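Local coordinates for protein anthranilate-CoA ligase (Stigmatella aurantiaca, PDB 4WV3) that belongs to the AMP-binding (ANL) superfamily and holds 5'-o-[(s)-[(2-aminobenzoyl)oxy](hydroxy)phosphoryl]adenosine in its pocket, at residues Arg246-Phe258 / Ala272-Ser286. Sequence-based numbering, arbitrary orientation.
Sequences RVASNVLSTISRF and AALALKDFSQHDLSS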
loop_
_atom_site.group_PDB
_atom_site.type_symbol
_atom_site.label_atom_id
_atom_site.label_comp_id
_atom_site.label_asym_id
_atom_site.label_seq_id
_atom_site.Cartn_x
_atom_site.Cartn_y
_atom_site.Cartn_z
ATOM N N ARG A 246 4.142 14.180 -0.914
ATOM C CA ARG A 246 3.263 15.200 -1.483
ATOM C C ARG A 246 3.921 16.012 -2.601
ATOM O O ARG A 246 3.234 16.557 -3.466
ATOM C CB ARG A 246 2.742 16.133 -0.384
ATOM C CG ARG A 246 3.829 16.869 0.384
ATOM C CD ARG A 246 3.236 17.766 1.462
ATOM N NE ARG A 246 4.262 18.546 2.149
ATOM C CZ ARG A 246 4.872 18.164 3.267
ATOM N NH1 ARG A 246 4.559 17.007 3.833
ATOM N NH2 ARG A 246 5.795 18.940 3.819
ATOM N N VAL A 247 5.248 16.092 -2.581
ATOM C CA VAL A 247 5.978 16.828 -3.607
ATOM C C VAL A 247 6.268 15.927 -4.804
ATOM O O VAL A 247 7.252 15.188 -4.813
ATOM C CB VAL A 247 7.299 17.397 -3.061
ATOM C CG1 VAL A 247 7.921 18.343 -4.074
ATOM C CG2 VAL A 247 7.060 18.114 -1.744
ATOM N N ALA A 248 5.405 16.000 -5.813
ATOM C CA ALA A 248 5.498 15.122 -6.975
ATOM C C ALA A 248 6.738 15.390 -7.824
ATOM O O ALA A 248 7.229 14.498 -8.514
ATOM C CB ALA A 248 4.238 15.233 -7.824
ATOM N N SER A 249 7.239 16.620 -7.771
ATOM C CA SER A 249 8.404 17.001 -8.562
ATOM C C SER A 249 9.666 16.282 -8.090
ATOM O O SER A 249 10.482 15.846 -8.903
ATOM C CB SER A 249 8.613 18.516 -8.519
ATOM O OG SER A 249 9.710 18.900 -9.329
ATOM N N ASN A 250 9.821 16.161 -6.775
ATOM C CA ASN A 250 10.971 15.468 -6.205
ATOM C C ASN A 250 10.938 13.973 -6.496
ATOM O O ASN A 250 11.981 13.325 -6.591
ATOM C CB ASN A 250 11.058 15.708 -4.698
ATOM C CG ASN A 250 11.355 17.152 -4.356
ATOM O OD1 ASN A 250 11.872 17.904 -5.183
ATOM N ND2 ASN A 250 11.033 17.549 -3.130
ATOM N N VAL A 251 9.733 13.431 -6.633
ATOM C CA VAL A 251 9.560 12.024 -6.965
ATOM C C VAL A 251 10.082 11.747 -8.371
ATOM O O VAL A 251 10.802 10.774 -8.596
ATOM C CB VAL A 251 8.081 11.603 -6.880
ATOM C CG1 VAL A 251 7.931 10.121 -7.186
ATOM C CG2 VAL A 251 7.520 11.924 -5.505
ATOM N N LEU A 252 9.725 12.617 -9.310
ATOM C CA LEU A 252 10.150 12.471 -10.698
ATOM C C LEU A 252 11.651 12.679 -10.848
ATOM O O LEU A 252 12.280 12.113 -11.743
ATOM C CB LEU A 252 9.393 13.451 -11.595
ATOM C CG LEU A 252 7.876 13.268 -11.645
ATOM C CD1 LEU A 252 7.243 14.314 -12.545
ATOM C CD2 LEU A 252 7.522 11.866 -12.115
ATOM N N SER A 253 12.221 13.494 -9.967
ATOM C CA SER A 253 13.651 13.767 -9.994
ATOM C C SER A 253 14.437 12.573 -9.465
ATOM O O SER A 253 15.542 12.290 -9.928
ATOM C CB SER A 253 13.969 15.014 -9.173
ATOM O OG SER A 253 13.126 16.084 -9.554
ATOM N N THR A 254 13.857 11.878 -8.491
ATOM C CA THR A 254 14.451 10.658 -7.959
ATOM C C THR A 254 14.529 9.610 -9.064
ATOM O O THR A 254 15.517 8.882 -9.178
ATOM C CB THR A 254 13.642 10.114 -6.763
ATOM O OG1 THR A 254 13.679 11.064 -5.691
ATOM C CG2 THR A 254 14.216 8.794 -6.276
ATOM N N ILE A 255 13.485 9.553 -9.884
ATOM C CA ILE A 255 13.456 8.670 -11.045
ATOM C C ILE A 255 14.581 9.021 -12.018
ATOM O O ILE A 255 15.217 8.138 -12.592
ATOM C CB ILE A 255 12.095 8.746 -11.773
ATOM C CG1 ILE A 255 10.966 8.309 -10.835
ATOM C CG2 ILE A 255 12.104 7.890 -13.032
ATOM C CD1 ILE A 255 9.597 8.313 -11.481
ATOM N N SER A 256 14.831 10.315 -12.187
ATOM C CA SER A 256 15.886 10.776 -13.081
ATOM C C SER A 256 17.276 10.458 -12.537
ATOM O O SER A 256 18.150 10.001 -13.273
ATOM C CB SER A 256 15.759 12.279 -13.338
ATOM O OG SER A 256 14.596 12.571 -14.092
ATOM N N ARG A 257 17.473 10.698 -11.246
ATOM C CA ARG A 257 18.786 10.520 -10.632
ATOM C C ARG A 257 19.193 9.054 -10.495
ATOM O O ARG A 257 20.266 8.658 -10.948
ATOM C CB ARG A 257 18.846 11.210 -9.266
ATOM C CG ARG A 257 20.150 10.971 -8.520
ATOM C CD ARG A 257 20.235 11.801 -7.250
ATOM N NE ARG A 257 20.305 13.232 -7.535
ATOM C CZ ARG A 257 21.438 13.899 -7.734
ATOM N NH1 ARG A 257 22.602 13.265 -7.684
ATOM N NH2 ARG A 257 21.406 15.201 -7.986
ATOM N N PHE A 258 18.335 8.253 -9.870
ATOM C CA PHE A 258 18.679 6.867 -9.561
ATOM C C PHE A 258 18.311 5.888 -10.671
ATOM O O PHE A 258 18.724 4.728 -10.644
ATOM C CB PHE A 258 18.047 6.443 -8.235
ATOM C CG PHE A 258 18.558 7.214 -7.053
ATOM C CD1 PHE A 258 19.755 6.867 -6.448
ATOM C CD2 PHE A 258 17.847 8.291 -6.550
ATOM C CE1 PHE A 258 20.229 7.574 -5.361
ATOM C CE2 PHE A 258 18.317 9.002 -5.462
ATOM C CZ PHE A 258 19.509 8.645 -4.868
ATOM N N ALA A 272 -1.224 13.678 -9.619
ATOM C CA ALA A 272 -0.466 14.820 -9.121
ATOM C C ALA A 272 0.760 15.092 -9.988
ATOM O O ALA A 272 1.134 16.245 -10.207
ATOM C CB ALA A 272 -0.054 14.593 -7.675
ATOM N N ALA A 273 1.383 14.025 -10.478
ATOM C CA ALA A 273 2.565 14.149 -11.323
ATOM C C ALA A 273 2.208 14.737 -12.684
ATOM O O ALA A 273 2.908 15.613 -13.194
ATOM C CB ALA A 273 3.245 12.797 -11.486
ATOM N N LEU A 274 1.114 14.254 -13.264
ATOM C CA LEU A 274 0.660 14.734 -14.566
ATOM C C LEU A 274 0.086 16.146 -14.482
ATOM O O LEU A 274 -0.030 16.838 -15.494
ATOM C CB LEU A 274 -0.374 13.777 -15.162
ATOM C CG LEU A 274 0.144 12.390 -15.547
ATOM C CD1 LEU A 274 -1.003 11.483 -15.957
ATOM C CD2 LEU A 274 1.176 12.491 -16.660
ATOM N N ALA A 275 -0.270 16.571 -13.273
ATOM C CA ALA A 275 -0.793 17.916 -13.061
ATOM C C ALA A 275 0.317 18.957 -13.169
ATOM O O ALA A 275 0.051 20.138 -13.389
ATOM C CB ALA A 275 -1.486 18.014 -11.709
ATOM N N LEU A 276 1.559 18.510 -13.008
ATOM C CA LEU A 276 2.712 19.393 -13.122
ATOM C C LEU A 276 2.828 19.952 -14.535
ATOM O O LEU A 276 2.745 19.210 -15.515
ATOM C CB LEU A 276 3.996 18.649 -12.748
ATOM C CG LEU A 276 4.075 18.098 -11.323
ATOM C CD1 LEU A 276 5.344 17.286 -11.132
ATOM C CD2 LEU A 276 4.002 19.228 -10.311
ATOM N N LYS A 277 3.015 21.264 -14.635
ATOM C CA LYS A 277 3.126 21.924 -15.931
ATOM C C LYS A 277 4.414 21.517 -16.641
ATOM O O LYS A 277 4.511 21.599 -17.865
ATOM C CB LYS A 277 3.075 23.443 -15.763
ATOM C CG LYS A 277 4.260 24.018 -15.007
ATOM C CD LYS A 277 4.096 25.506 -14.766
ATOM C CE LYS A 277 5.286 26.069 -14.007
ATOM N NZ LYS A 277 5.062 27.482 -13.595
ATOM N N ASP A 278 5.398 21.076 -15.863
ATOM C CA ASP A 278 6.689 20.674 -16.405
ATOM C C ASP A 278 6.962 19.198 -16.137
ATOM O O ASP A 278 8.068 18.823 -15.745
ATOM C CB ASP A 278 7.804 21.533 -15.807
ATOM C CG ASP A 278 7.835 21.477 -14.292
ATOM O OD1 ASP A 278 6.812 21.091 -13.688
ATOM O OD2 ASP A 278 8.882 21.824 -13.707
ATOM N N PHE A 279 5.947 18.367 -16.350
ATOM C CA PHE A 279 6.060 16.933 -16.108
ATOM C C PHE A 279 7.109 16.279 -17.001
ATOM O O PHE A 279 7.908 15.463 -16.542
ATOM C CB PHE A 279 4.705 16.249 -16.312
ATOM C CG PHE A 279 4.783 14.750 -16.340
ATOM C CD1 PHE A 279 4.868 14.027 -15.164
ATOM C CD2 PHE A 279 4.773 14.063 -17.543
ATOM C CE1 PHE A 279 4.942 12.647 -15.186
ATOM C CE2 PHE A 279 4.848 12.684 -17.572
ATOM C CZ PHE A 279 4.932 11.976 -16.391
ATOM N N SER A 280 7.102 16.646 -18.278
ATOM C CA SER A 280 7.974 16.018 -19.265
ATOM C C SER A 280 9.428 16.470 -19.147
ATOM O O SER A 280 10.309 15.922 -19.810
ATOM C CB SER A 280 7.453 16.283 -20.678
ATOM O OG SER A 280 7.347 17.673 -20.928
ATOM N N GLN A 281 9.677 17.463 -18.300
ATOM C CA GLN A 281 11.027 17.993 -18.134
ATOM C C GLN A 281 11.936 17.041 -17.358
ATOM O O GLN A 281 13.149 17.236 -17.305
ATOM C CB GLN A 281 10.989 19.367 -17.461
ATOM C CG GLN A 281 10.258 20.427 -18.269
ATOM C CD GLN A 281 10.914 20.703 -19.609
ATOM O OE1 GLN A 281 12.125 20.541 -19.768
ATOM N NE2 GLN A 281 10.114 21.121 -20.584
ATOM N N HIS A 282 11.344 16.011 -16.763
ATOM C CA HIS A 282 12.112 15.006 -16.039
ATOM C C HIS A 282 12.352 13.787 -16.922
ATOM O O HIS A 282 11.459 13.350 -17.649
ATOM C CB HIS A 282 11.383 14.589 -14.762
ATOM C CG HIS A 282 10.961 15.738 -13.902
ATOM N ND1 HIS A 282 11.764 16.261 -12.912
ATOM C CD2 HIS A 282 9.817 16.463 -13.881
ATOM C CE1 HIS A 282 11.134 17.260 -12.318
ATOM N NE2 HIS A 282 9.951 17.403 -12.888
ATOM N N ASP A 283 13.561 13.240 -16.858
ATOM C CA ASP A 283 13.907 12.065 -17.648
ATOM C C ASP A 283 13.389 10.790 -16.990
ATOM O O ASP A 283 13.877 10.377 -15.938
ATOM C CB ASP A 283 15.421 11.981 -17.855
ATOM C CG ASP A 283 15.828 10.790 -18.698
ATOM O OD1 ASP A 283 15.010 10.338 -19.527
ATOM O OD2 ASP A 283 16.968 10.307 -18.534
ATOM N N LEU A 284 12.395 10.172 -17.621
ATOM C CA LEU A 284 11.779 8.955 -17.100
ATOM C C LEU A 284 12.040 7.770 -18.026
ATOM O O LEU A 284 11.268 6.811 -18.053
ATOM C CB LEU A 284 10.270 9.153 -16.932
ATOM C CG LEU A 284 9.732 9.763 -15.633
ATOM C CD1 LEU A 284 10.291 11.153 -15.379
ATOM C CD2 LEU A 284 8.214 9.800 -15.670
ATOM N N SER A 285 13.134 7.836 -18.778
ATOM C CA SER A 285 13.426 6.836 -19.801
ATOM C C SER A 285 13.854 5.479 -19.240
ATOM O O SER A 285 13.725 4.458 -19.913
ATOM C CB SER A 285 14.489 7.359 -20.772
ATOM O OG SER A 285 15.705 7.636 -20.101
ATOM N N SER A 286 14.366 5.469 -18.013
ATOM C CA SER A 286 14.814 4.228 -17.391
ATOM C C SER A 286 13.634 3.310 -17.075
ATOM O O SER A 286 13.785 2.088 -16.997
ATOM C CB SER A 286 15.624 4.520 -16.126
ATOM O OG SER A 286 14.860 5.252 -15.187
HETATM O O HOH W 1 8.171 19.029 -11.828
#
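One water joins S249 of helix 248-258 to H282 and D278 of the loop that follows helix 267-274. It lies 2.6 Å from H282 NE2 at the edge of the imidazole, in the ring plane, and 2.9 Å from S249 OG, and it donates to D278 OD1. Three groups thus grip it, and the water probably helps to hold the turn of the histidine ring. One face of that ring takes L252: CB sits 3.8 Å from the ring centroid, 18° off the normal, a CH-pi contact. With CG of L252 beside its own backbone N (chi1 -62°), CD1 still touches the CD2 side of the imidazole, and from there also meets F279 CD1 at 3.5 Å and L276 CD1 at 3.8 Å, while CD2 reaches L284. These segments belong to the large AMP-binding domain, where helix 248-258 leads into the parallel strand 262-265 and the loop after helix 267-274 runs on to its neighbour, strand 289-292. I255 and V251 pack on F213 of strand 211-214, and the F279 ring meets W305 of helix 299-309. At one end of the helix, A248 CB rests 4.0 Å from A273 CA. Toward the other end, S256 OG donates to D283 O (3.0 Å) from 34° out of the carbonyl plane. Just beyond, D283 OD1 accepts from S285 N, which makes an Asx turn, and from S285 OG as well.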